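Local coordinates for protein arylesterase (Sulfolobus solfataricus, PDB 5L2P) that hydrolyses aromatic esters, p-nitrophenyl fatty-acid esters and aryl dialkyl phosphates such as paraoxon, as a serine esterase of the GDXG lipolytic family, at residues Arg65-Ile70 with Gly89-Glu94; Asp95-Ile100 with Gln292-Ile297. All coordinates share one frame; numbering follows the deposited sequence.

In the fold
Interactions 1 and 2 follow one another along the chain and meet at the start of helix 95-105, on one flank of the alpha/beta hydrolase sheet. Interaction 1, partly buried, joins strand 61-68 to the loop that leads into this helix; its chemistry is mixed, with an isoleucine methyl group at its inner end and a salt bridge at its outer, more exposed end. Interaction 2 is a buried, mostly apolar meeting of the same helix with helix 287-305, with no hydrogen bond across it. The two are coupled through the other face of helix 95-105, where Y67 of interaction 1 packs on S98 and R99 and its OH meets D95 OD1 at 2.6 Å, probably in a hydrogen bond.

Interaction 1: Arg65-Ile70 with Gly89-Glu94; sequences RIYSPI and GSIETE
R65 of strand 61-68 reaches across to the loop residues I91 and E92, and its side chain changes character along the way. R65 CB begins against a methyl group, 3.7 Å from I91 CG2. With CG anti to the backbone N (chi1 -169°) and the next torsion extended, the chain runs past the isoleucine, and R65 CD stays 4.0 Å from I91 CG2. At NE the same methyl lies at the edge of the guanidinium, near its plane, with I91 CG2 3.4 Å from R65 NE. A bend at chi3 (-57°) then swings the charged end outward, where R65 NH2 forms a salt bridge with E92 OE2 at 2.8 Å. The two flat groups are steeply turned, their planes 68° apart, and OE2 alone makes the close approach to NH2. E92 starts out pointing away from the strand, but its end turns back to it. The other terminal nitrogen, NH1, has its own acid in a salt bridge with D52, so the guanidinium is held between two carboxylates. Y67 adds its phenolic end to the apolar part, with Y67 OH 3.7 Å from I91 CG2; the polar partner of that hydroxyl is D95.

R65 and Y67 lie on a strand flanked in the mixed sheet by strands 49-56 and 108-112; both side chains touch T50, and Y67 also touches S111, as does I91. The loop ends at E94, the N-cap position of helix 95-105. The E94 carboxylate is hydrogen-bonded to H80 and to the backbone N of G83, in the motif that by similarity forms the oxyanion hole.

Interaction 2: Asp95-Ile100 with Gln292-Ile297; sequences DAISRI and QVTVMI
T294 turns its methyl group into helix 95-105 between I97 and I100. T294 CG2 stands 3.9 Å from I100 CG2 and 4.0 Å from I97 CG2, and it rests against the backbone too, 3.8 Å from I97 O. With CG2 anti to the backbone N (chi1 -47° for OG1), the methyl branch rather than the hydroxyl meets the carbonyl. I100 CG2 is shared, since V295 CG2 touches it at 3.9 Å, and I100 crosses both T294 and V295 at about a right angle.

The hydroxyl marks the second shell: T294 OG1 is hydrogen-bonded to the carbonyl of S290, one turn earlier, which meets the polar need of this buried side chain and helps to set its rotation. With an alanine here, a gap would probably open beside I97 and I100. On the far face of the other helix, R99 NE forms a salt bridge with D95 OD2 at 2.7 Å, meeting the syn side of the carboxylate.

The segment axes approach to 9.8 Å and cross at -38°. T294 and I297 also touch L101 further along helix 95-105, I100 rests on V42 of a preceding loop, and V295 packs on A299 of a second subunit. The contact thus pairs two helices on the same side of the central alpha/beta hydrolase sheet, the C-terminal helix 287-305 and helix 95-105, which follows the oxyanion-hole loop and has strand 61-68 at its other face.

Interaction 1: Arg65-Ile70 with Gly89-Glu94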
# COMPACT_ATOMS: atom_id res chain seq x y z
N ARG A 65 -40.77 0.45 -1.00
CA ARG A 65 -41.12 1.22 -2.19
C ARG A 65 -40.71 0.38 -3.41
O ARG A 65 -39.58 -0.06 -3.52
CB ARG A 65 -40.41 2.56 -2.20
CG ARG A 65 -40.95 3.51 -3.29
CD ARG A 65 -40.22 4.87 -3.35
NE ARG A 65 -40.22 5.64 -2.12
CZ ARG A 65 -41.17 6.46 -1.75
NH1 ARG A 65 -42.22 6.65 -2.53
NH2 ARG A 65 -41.06 7.10 -0.60
N ILE A 66 -41.65 0.18 -4.32
CA ILE A 66 -41.41 -0.54 -5.56
C ILE A 66 -41.19 0.46 -6.69
O ILE A 66 -42.07 1.31 -6.95
CB ILE A 66 -42.61 -1.39 -6.02
CG1 ILE A 66 -43.30 -2.13 -4.85
CG2 ILE A 66 -42.17 -2.36 -7.11
CD1 ILE A 66 -42.34 -2.84 -3.90
N TYR A 67 -40.02 0.34 -7.37
CA TYR A 67 -39.70 1.20 -8.51
C TYR A 67 -39.86 0.44 -9.80
O TYR A 67 -39.31 -0.62 -9.95
CB TYR A 67 -38.29 1.71 -8.43
CG TYR A 67 -37.96 2.52 -7.20
CD1 TYR A 67 -37.72 1.92 -5.98
CD2 TYR A 67 -37.87 3.88 -7.27
CE1 TYR A 67 -37.41 2.69 -4.85
CE2 TYR A 67 -37.60 4.64 -6.15
CZ TYR A 67 -37.35 4.04 -4.95
OH TYR A 67 -37.00 4.76 -3.85
N SER A 68 -40.62 1.00 -10.75
CA SER A 68 -40.70 0.45 -12.08
C SER A 68 -39.92 1.34 -13.02
O SER A 68 -40.09 2.54 -12.97
CB SER A 68 -42.13 0.41 -12.56
OG SER A 68 -42.93 -0.30 -11.67
N PRO A 69 -39.05 0.75 -13.88
CA PRO A 69 -38.18 1.56 -14.72
C PRO A 69 -38.92 2.27 -15.84
O PRO A 69 -40.05 1.93 -16.14
CB PRO A 69 -37.20 0.52 -15.30
CG PRO A 69 -37.98 -0.73 -15.35
CD PRO A 69 -38.85 -0.69 -14.12
N ILE A 70 -38.29 3.27 -16.43
CA ILE A 70 -38.81 3.96 -17.61
C ILE A 70 -39.06 2.96 -18.72
O ILE A 70 -40.08 3.00 -19.38
CB ILE A 70 -37.82 5.04 -18.13
CG1 ILE A 70 -37.70 6.20 -17.15
CG2 ILE A 70 -38.25 5.60 -19.47
CD1 ILE A 70 -38.95 7.07 -17.03
N GLY A 89 -30.84 6.81 7.95
CA GLY A 89 -31.13 6.54 6.55
C GLY A 89 -32.50 5.93 6.37
O GLY A 89 -33.17 5.52 7.33
N SER A 90 -32.92 5.84 5.11
CA SER A 90 -34.23 5.31 4.78
C SER A 90 -34.34 5.08 3.28
O SER A 90 -33.37 5.28 2.53
CB SER A 90 -35.37 6.28 5.23
OG SER A 90 -35.32 7.48 4.48
N ILE A 91 -35.53 4.68 2.83
CA ILE A 91 -35.89 4.68 1.43
C ILE A 91 -35.74 6.06 0.78
O ILE A 91 -35.29 6.15 -0.36
CB ILE A 91 -37.33 4.19 1.25
CG1 ILE A 91 -37.44 2.73 1.66
CG2 ILE A 91 -37.76 4.29 -0.22
CD1 ILE A 91 -38.85 2.29 1.97
N GLU A 92 -36.07 7.13 1.50
CA GLU A 92 -35.96 8.47 0.95
C GLU A 92 -34.50 8.90 0.72
O GLU A 92 -34.17 9.60 -0.23
CB GLU A 92 -36.64 9.48 1.89
CG GLU A 92 -38.14 9.27 2.00
CD GLU A 92 -38.92 9.69 0.74
OE1 GLU A 92 -38.32 10.26 -0.22
OE2 GLU A 92 -40.15 9.43 0.67
N THR A 93 -33.63 8.49 1.63
CA THR A 93 -32.23 8.92 1.57
C THR A 93 -31.45 8.32 0.39
O THR A 93 -30.54 8.97 -0.12
CB THR A 93 -31.47 8.58 2.88
OG1 THR A 93 -31.46 7.17 3.06
CG2 THR A 93 -32.11 9.30 4.07
N GLU A 94 -31.83 7.12 -0.03
CA GLU A 94 -31.26 6.51 -1.20
C GLU A 94 -32.27 6.33 -2.34
O GLU A 94 -32.10 5.48 -3.22
CB GLU A 94 -30.60 5.17 -0.80
CG GLU A 94 -29.30 5.41 -0.04
CD GLU A 94 -28.54 4.14 0.32
OE1 GLU A 94 -28.68 3.09 -0.37
OE2 GLU A 94 -27.79 4.19 1.33

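Interaction 2: Asp95-Ile100 with Gln292-Ile297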
# COMPACT_ATOMS: atom_id res chain seq x y z
N ASP A 95 -33.31 7.15 -2.35
CA ASP A 95 -34.33 7.13 -3.42
C ASP A 95 -33.71 7.38 -4.80
O ASP A 95 -34.05 6.72 -5.76
CB ASP A 95 -35.40 8.16 -3.09
CG ASP A 95 -36.54 8.18 -4.11
OD1 ASP A 95 -37.47 7.36 -4.03
OD2 ASP A 95 -36.51 9.03 -5.02
N ALA A 96 -32.83 8.37 -4.87
CA ALA A 96 -32.15 8.75 -6.13
C ALA A 96 -31.28 7.61 -6.69
O ALA A 96 -31.21 7.44 -7.92
CB ALA A 96 -31.29 10.01 -5.94
N ILE A 97 -30.67 6.84 -5.79
CA ILE A 97 -29.91 5.66 -6.20
C ILE A 97 -30.82 4.59 -6.79
O ILE A 97 -30.49 4.00 -7.84
CB ILE A 97 -29.08 5.05 -5.08
CG1 ILE A 97 -28.11 6.10 -4.50
CG2 ILE A 97 -28.27 3.86 -5.61
CD1 ILE A 97 -27.23 6.83 -5.51
N SER A 98 -31.96 4.35 -6.13
CA SER A 98 -32.90 3.33 -6.57
C SER A 98 -33.42 3.61 -7.96
O SER A 98 -33.61 2.70 -8.74
CB SER A 98 -34.06 3.20 -5.61
OG SER A 98 -33.63 3.02 -4.26
N ARG A 99 -33.69 4.89 -8.23
CA ARG A 99 -34.20 5.33 -9.53
C ARG A 99 -33.19 5.11 -10.65
O ARG A 99 -33.53 4.58 -11.70
CB ARG A 99 -34.57 6.83 -9.52
CG ARG A 99 -35.79 7.13 -8.71
CD ARG A 99 -35.80 8.58 -8.19
NE ARG A 99 -37.11 8.92 -7.68
CZ ARG A 99 -38.15 9.20 -8.44
NH1 ARG A 99 -38.04 9.22 -9.75
NH2 ARG A 99 -39.32 9.49 -7.91
N ILE A 100 -31.95 5.56 -10.44
CA ILE A 100 -30.89 5.34 -11.42
C ILE A 100 -30.63 3.84 -11.60
O ILE A 100 -30.40 3.38 -12.73
CB ILE A 100 -29.59 6.02 -11.01
CG1 ILE A 100 -29.77 7.54 -10.97
CG2 ILE A 100 -28.46 5.69 -11.99
CD1 ILE A 100 -28.69 8.25 -10.17
N GLN A 292 -22.22 7.28 -11.90
CA GLN A 292 -21.43 6.40 -12.77
C GLN A 292 -21.28 5.01 -12.21
O GLN A 292 -21.46 4.02 -12.95
CB GLN A 292 -20.05 6.99 -13.03
CG GLN A 292 -20.09 8.17 -14.00
CD GLN A 292 -18.75 8.76 -14.24
OE1 GLN A 292 -18.01 9.10 -13.30
NE2 GLN A 292 -18.40 8.89 -15.51
N VAL A 293 -21.03 4.91 -10.91
CA VAL A 293 -20.95 3.60 -10.25
C VAL A 293 -22.25 2.84 -10.35
O VAL A 293 -22.25 1.63 -10.64
CB VAL A 293 -20.45 3.72 -8.79
CG1 VAL A 293 -20.57 2.42 -8.02
CG2 VAL A 293 -19.01 4.20 -8.75
N THR A 294 -23.37 3.54 -10.08
CA THR A 294 -24.73 2.92 -10.14
C THR A 294 -25.06 2.43 -11.55
O THR A 294 -25.63 1.37 -11.73
CB THR A 294 -25.84 3.89 -9.66
OG1 THR A 294 -25.43 4.50 -8.43
CG2 THR A 294 -27.11 3.16 -9.38
N VAL A 295 -24.70 3.25 -12.55
CA VAL A 295 -24.91 2.88 -13.95
C VAL A 295 -24.06 1.66 -14.37
O VAL A 295 -24.56 0.78 -15.08
CB VAL A 295 -24.62 4.08 -14.88
CG1 VAL A 295 -24.47 3.69 -16.33
CG2 VAL A 295 -25.74 5.09 -14.76
N MET A 296 -22.80 1.65 -13.95
CA MET A 296 -21.92 0.46 -14.20
C MET A 296 -22.51 -0.83 -13.62
O MET A 296 -22.57 -1.88 -14.28
CB MET A 296 -20.51 0.68 -13.61
CG MET A 296 -19.73 1.72 -14.37
SD MET A 296 -18.01 1.84 -13.91
CE MET A 296 -18.15 2.42 -12.24
N ILE A 297 -22.93 -0.73 -12.36
CA ILE A 297 -23.51 -1.87 -11.68
C ILE A 297 -24.75 -2.33 -12.40
O ILE A 297 -24.95 -3.52 -12.55
CB ILE A 297 -23.81 -1.53 -10.22
CG1 ILE A 297 -22.50 -1.46 -9.40
CG2 ILE A 297 -24.77 -2.53 -9.59
CD1 ILE A 297 -22.66 -0.80 -8.02